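Local atomic coordinates of lipolytic enzyme, g-d-s-l (Clostridium thermocellum, PDB entry 2W47), a protein that carries a family 6 carbohydrate-binding module, a beta-sandwich domain that here holds a glycan beside a bound calcium ion. Residues A[31-37]-A[117-123]. Residues are numbered along the deposited sequence; the frame is centred on the assembly and turned at random.
Sequences YVNYHNE and SDGGPNV. With CA (calcium ion), chain C; AQA (4-deoxy-beta-L-threo-hex-4-enopyranuronic acid), chain B.
Asn-36 reaches across to Asp-118 with ND2, which donates to OD1 at 2.8 Å; the bond is bent, arriving from above the carboxylate plane, and the two flat groups stand nearly perpendicular. An amide suits this place because its two ends do different work: OD1 of Asn-36 binds the calcium ion, while ND2 also donates almost straight (170°) to O6A of the AQA carboxylate. Asp-118 in turn forms a salt bridge with Arg-68 through OD2. The calcium ion is completed by Asn-33 OD1, the carbonyl O of Tyr-34, AQA O6B and three waters, all neutral ligands except the sugar carboxylate. Segment 117-123 supports this shell at second hand: Asn-122 OD1 and Gly-120 O accept from one calcium-bound water, Asp-118 O and Gly-120 O from another. ND2 of Asn-122 is thereby left to donate to AQA O3, 2.9 Å away. In this family 6 beta-sandwich, a lone hydrogen-bonded antiparallel pair links strands 31-34 and 122-130 beside the glycan pocket: Val-32 N donates to Val-123 O at 2.8 Å and Val-123 N returns the bond to Val-32 O at 2.9 Å. Tyr-31 lays CE1 3.5 Å from Asn-122 ND2, and its OH is held by Glu-20. With only hydrogens on its CA, Gly-120 can lie close over one face of the Tyr-34 ring in a CH-pi contact, 3.8 Å from CA to the centroid. The same ring meets Val-123 CG2 at its edge, and its hydroxyl bonds to Ala-112 O. Gly-119, whose positive phi glycine adopts readily, makes CA-H...O contacts with His-35 O and Glu-37 O.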
# COMPACT_ATOMS: atom_id res chain seq x y z
N TYR A 31 5.47 5.43 9.48
CA TYR A 31 4.57 4.58 8.71
C TYR A 31 3.14 5.08 8.91
O TYR A 31 2.89 5.93 9.78
CB TYR A 31 4.71 3.11 9.14
CG TYR A 31 4.36 2.86 10.59
CD1 TYR A 31 3.04 2.60 10.97
CD2 TYR A 31 5.34 2.87 11.58
CE1 TYR A 31 2.70 2.37 12.30
CE2 TYR A 31 5.02 2.64 12.92
CZ TYR A 31 3.70 2.38 13.27
OH TYR A 31 3.38 2.15 14.59
N VAL A 32 2.22 4.57 8.10
CA VAL A 32 0.81 4.94 8.22
C VAL A 32 0.06 3.99 9.13
O VAL A 32 0.16 2.78 8.98
CB VAL A 32 0.11 4.95 6.85
CG1 VAL A 32 -1.32 5.44 7.00
CG2 VAL A 32 0.85 5.83 5.86
N ASN A 33 -0.70 4.55 10.06
CA ASN A 33 -1.65 3.80 10.87
C ASN A 33 -3.04 4.31 10.55
O ASN A 33 -3.36 5.47 10.82
CB ASN A 33 -1.29 3.98 12.35
CG ASN A 33 -2.35 3.45 13.30
OD1 ASN A 33 -3.29 2.76 12.90
ND2 ASN A 33 -2.21 3.81 14.57
N TYR A 34 -3.85 3.45 9.93
CA TYR A 34 -5.22 3.79 9.56
C TYR A 34 -6.07 3.98 10.80
O TYR A 34 -5.88 3.29 11.80
CB TYR A 34 -5.83 2.64 8.76
CG TYR A 34 -5.42 2.52 7.31
CD1 TYR A 34 -4.16 2.05 6.95
CD2 TYR A 34 -6.32 2.81 6.29
CE1 TYR A 34 -3.79 1.91 5.62
CE2 TYR A 34 -5.97 2.68 4.95
CZ TYR A 34 -4.69 2.23 4.62
OH TYR A 34 -4.31 2.09 3.31
N HIS A 35 -7.03 4.90 10.76
CA HIS A 35 -8.08 4.90 11.78
C HIS A 35 -8.76 3.54 11.76
O HIS A 35 -8.91 2.92 10.69
CB HIS A 35 -9.14 5.96 11.48
CG HIS A 35 -8.69 7.37 11.72
ND1 HIS A 35 -7.40 7.70 12.09
CD2 HIS A 35 -9.36 8.54 11.61
CE1 HIS A 35 -7.31 9.01 12.22
NE2 HIS A 35 -8.48 9.54 11.92
N ASN A 36 -9.18 3.07 12.92
CA ASN A 36 -9.87 1.79 12.99
C ASN A 36 -11.35 1.95 12.65
O ASN A 36 -12.24 1.98 13.51
CB ASN A 36 -9.58 1.08 14.31
CG ASN A 36 -8.13 0.60 14.39
OD1 ASN A 36 -7.20 1.27 13.91
ND2 ASN A 36 -7.92 -0.56 14.98
N GLU A 37 -11.57 2.11 11.35
CA GLU A 37 -12.89 2.34 10.78
C GLU A 37 -12.87 2.03 9.29
O GLU A 37 -11.79 1.93 8.68
CB GLU A 37 -13.34 3.78 11.03
CG GLU A 37 -12.52 4.84 10.29
CD GLU A 37 -12.92 6.25 10.66
OE1 GLU A 37 -12.81 6.63 11.84
OE2 GLU A 37 -13.33 7.00 9.75
N SER A 117 -14.08 -2.77 9.33
CA SER A 117 -14.25 -1.79 10.41
C SER A 117 -13.05 -1.61 11.32
O SER A 117 -13.01 -0.66 12.10
CB SER A 117 -15.49 -2.14 11.23
OG SER A 117 -16.64 -2.16 10.40
N ASP A 118 -12.07 -2.51 11.24
CA ASP A 118 -10.85 -2.33 12.01
C ASP A 118 -9.80 -1.56 11.21
O ASP A 118 -8.68 -1.37 11.68
CB ASP A 118 -10.28 -3.68 12.48
CG ASP A 118 -9.59 -3.59 13.83
OD1 ASP A 118 -9.81 -2.62 14.59
OD2 ASP A 118 -8.82 -4.52 14.14
N GLY A 119 -10.17 -1.09 10.02
CA GLY A 119 -9.27 -0.29 9.18
C GLY A 119 -8.25 -1.09 8.41
O GLY A 119 -8.37 -2.32 8.27
N GLY A 120 -7.25 -0.39 7.89
CA GLY A 120 -6.21 -1.04 7.10
C GLY A 120 -5.05 -1.47 7.96
O GLY A 120 -4.98 -1.10 9.14
N PRO A 121 -4.11 -2.24 7.39
CA PRO A 121 -2.89 -2.60 8.10
C PRO A 121 -2.05 -1.35 8.30
O PRO A 121 -2.28 -0.32 7.64
CB PRO A 121 -2.18 -3.54 7.12
CG PRO A 121 -2.62 -3.05 5.77
CD PRO A 121 -4.08 -2.72 5.99
N ASN A 122 -1.06 -1.43 9.18
CA ASN A 122 -0.04 -0.38 9.21
C ASN A 122 0.83 -0.53 7.97
O ASN A 122 1.21 -1.64 7.61
CB ASN A 122 0.81 -0.48 10.47
CG ASN A 122 0.06 -0.04 11.71
OD1 ASN A 122 -1.01 0.56 11.64
ND2 ASN A 122 0.63 -0.35 12.88
N VAL A 123 1.12 0.59 7.31
CA VAL A 123 1.82 0.54 6.01
C VAL A 123 3.09 1.39 6.05
O VAL A 123 3.04 2.61 6.31
CB VAL A 123 0.91 0.98 4.83
CG1 VAL A 123 1.70 0.98 3.54
CG2 VAL A 123 -0.31 0.05 4.71
CA CA C . -4.96 1.30 12.64
O6A AQA B . -5.22 -1.79 15.48
C6 AQA B . -4.33 -1.03 15.00
O6B AQA B . -4.42 -0.52 13.86
C5 AQA B . -3.24 -0.78 15.73
O5 AQA B . -3.16 -1.43 17.03
C4 AQA B . -2.24 0.01 15.26
C3 AQA B . -1.13 0.46 16.18
O3 AQA B . 0.06 0.80 15.44
C2 AQA B . -0.83 -0.68 17.14
O2 AQA B . 0.20 -0.32 18.07
C1 AQA B . -2.10 -1.04 17.91
O HOH W 1 -3.51 0.70 10.62
O HOH W 2 -13.78 0.20 14.29
O HOH W 3 -6.48 0.24 11.23
O HOH W 4 -5.23 2.01 14.88